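Local coordinates for protein carbohydrate kinase, FGGY (Novosphingobium aromaticivorans, PDB 3H6E) that probably phosphorylates a carbohydrate substrate, as an FGGY-type sugar kinase, at residues E278-L283 against G347-G352. Residues are numbered along the deposited sequence; the frame is centred on the assembly and turned at random.
Sequences EARDCL and GPYPHG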
loop_
_atom_site.group_PDB
_atom_site.type_symbol
_atom_site.label_atom_id
_atom_site.label_comp_id
_atom_site.label_asym_id
_atom_site.label_seq_id
_atom_site.Cartn_x
_atom_site.Cartn_y
_atom_site.Cartn_z
ATOM N N GLU A 278 7.282 -9.132 14.610
ATOM C CA GLU A 278 6.107 -8.266 14.666
ATOM C C GLU A 278 6.377 -6.952 15.397
ATOM O O GLU A 278 5.862 -5.902 15.009
ATOM C CB GLU A 278 4.927 -8.981 15.329
ATOM C CG GLU A 278 3.705 -8.088 15.503
ATOM C CD GLU A 278 2.587 -8.756 16.282
ATOM O OE1 GLU A 278 2.805 -9.873 16.802
ATOM O OE2 GLU A 278 1.493 -8.156 16.378
ATOM N N ALA A 279 7.184 -7.010 16.451
ATOM C CA ALA A 279 7.426 -5.839 17.282
ATOM C C ALA A 279 8.263 -4.776 16.582
ATOM O O ALA A 279 8.316 -3.628 17.024
ATOM C CB ALA A 279 8.070 -6.244 18.590
ATOM N N ARG A 280 8.921 -5.149 15.491
ATOM C CA ARG A 280 9.752 -4.192 14.774
ATOM C C ARG A 280 9.075 -3.686 13.501
ATOM O O ARG A 280 9.733 -3.226 12.565
ATOM C CB ARG A 280 11.151 -4.759 14.513
ATOM C CG ARG A 280 12.097 -4.529 15.687
ATOM C CD ARG A 280 13.267 -5.497 15.710
ATOM N NE ARG A 280 14.249 -5.234 14.663
ATOM C CZ ARG A 280 15.124 -4.235 14.688
ATOM N NH1 ARG A 280 15.132 -3.389 15.703
ATOM N NH2 ARG A 280 15.983 -4.081 13.693
ATOM N N ASP A 281 7.747 -3.770 13.495
ATOM C CA ASP A 281 6.915 -3.164 12.461
ATOM C C ASP A 281 7.060 -3.841 11.091
ATOM O O ASP A 281 7.170 -3.171 10.062
ATOM C CB ASP A 281 7.192 -1.659 12.363
ATOM C CG ASP A 281 5.915 -0.835 12.291
ATOM O OD1 ASP A 281 4.885 -1.387 11.853
ATOM O OD2 ASP A 281 5.934 0.354 12.687
ATOM N N CYS A 282 7.061 -5.170 11.090
ATOM C CA CYS A 282 7.028 -5.941 9.851
ATOM C C CYS A 282 5.647 -6.561 9.671
ATOM O O CYS A 282 4.879 -6.670 10.627
ATOM C CB CYS A 282 8.098 -7.035 9.861
ATOM S SG CYS A 282 9.810 -6.434 9.873
ATOM N N LEU A 283 5.331 -6.963 8.446
ATOM C CA LEU A 283 4.064 -7.626 8.163
ATOM C C LEU A 283 4.162 -8.422 6.864
ATOM O O LEU A 283 5.151 -8.321 6.137
ATOM C CB LEU A 283 2.915 -6.614 8.092
ATOM C CG LEU A 283 2.939 -5.559 6.979
ATOM C CD1 LEU A 283 1.525 -5.103 6.646
ATOM C CD2 LEU A 283 3.824 -4.369 7.344
ATOM N N GLY A 347 7.988 1.440 13.627
ATOM C CA GLY A 347 9.221 1.169 12.917
ATOM C C GLY A 347 10.075 0.094 13.559
ATOM O O GLY A 347 9.632 -0.605 14.476
ATOM N N PRO A 348 11.312 -0.048 13.068
ATOM C CA PRO A 348 12.276 -1.042 13.549
ATOM C C PRO A 348 12.793 -0.718 14.947
ATOM O O PRO A 348 13.222 -1.628 15.652
ATOM C CB PRO A 348 13.421 -0.939 12.535
ATOM C CG PRO A 348 12.836 -0.248 11.349
ATOM C CD PRO A 348 11.816 0.685 11.898
ATOM N N TYR A 349 12.753 0.553 15.338
ATOM C CA TYR A 349 13.274 0.965 16.641
ATOM C C TYR A 349 12.205 1.626 17.500
ATOM O O TYR A 349 12.362 2.783 17.894
ATOM C CB TYR A 349 14.434 1.946 16.464
ATOM C CG TYR A 349 15.517 1.474 15.524
ATOM C CD1 TYR A 349 16.609 0.757 15.994
ATOM C CD2 TYR A 349 15.452 1.751 14.166
ATOM C CE1 TYR A 349 17.602 0.325 15.136
ATOM C CE2 TYR A 349 16.440 1.325 13.301
ATOM C CZ TYR A 349 17.511 0.614 13.793
ATOM O OH TYR A 349 18.499 0.196 12.938
ATOM N N PRO A 350 11.131 0.884 17.814
ATOM C CA PRO A 350 9.940 1.452 18.453
ATOM C C PRO A 350 10.277 2.303 19.668
ATOM O O PRO A 350 9.639 3.334 19.875
ATOM C CB PRO A 350 9.156 0.215 18.892
ATOM C CG PRO A 350 9.610 -0.862 17.997
ATOM C CD PRO A 350 11.051 -0.581 17.708
ATOM N N HIS A 351 11.266 1.874 20.453
ATOM C CA HIS A 351 11.615 2.552 21.700
ATOM C C HIS A 351 12.991 3.222 21.689
ATOM O O HIS A 351 13.546 3.524 22.748
ATOM C CB HIS A 351 11.536 1.578 22.877
ATOM C CG HIS A 351 10.186 0.955 23.055
ATOM N ND1 HIS A 351 9.983 -0.407 23.012
ATOM C CD2 HIS A 351 8.969 1.511 23.267
ATOM C CE1 HIS A 351 8.700 -0.664 23.192
ATOM N NE2 HIS A 351 8.063 0.482 23.353
ATOM N N GLY A 352 13.546 3.449 20.504
ATOM C CA GLY A 352 14.817 4.143 20.407
ATOM C C GLY A 352 14.704 5.529 21.013
ATOM O O GLY A 352 13.860 6.326 20.599
#
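R280 lays its side chain over P348, bending at chi3 (72°) so that P348 CB lies over one face of the guanidinium, toward its rim. R280 CG lies 3.1 Å from P348 O. R280 NH1 is nearer that carbonyl oxygen, 2.6 Å from P348 O, but the angle is too poor for a hydrogen bond, so the approach is best read as polar proximity. Beyond it, the Y349 ring offers at most a weak cation-pi attraction, R280 CZ lying 5.5 Å from the ring centroid. An alanine here in place of R280 would remove the chain beyond CB and its charge, and would probably loosen the hold on the 347-352 loop. D281 shows the complementary principle, a carboxylate tying down a loop backbone. G347 N donates an almost straight hydrogen bond of 2.5 Å to the anti lone pair of D281 OD2, while D281 OD1 makes a salt bridge to R297; the carboxylate thus links the loop to strand 292-298. At the A279 end of the contact, P350 CG touches A279 O at 3.2 Å, and a type I turn from Y349 to G352 carries the loop onward. The contact joins the 3-10 turn and loop leading into edge strand 282-286 in the C-terminal FGGY domain to the loop before strand 355-357. Helix 363-384 backs it through T380, which touches R280 and P348 and hydrogen-bonds Y349 OH, while helix 457-468 packs W464 and V468 against Y349.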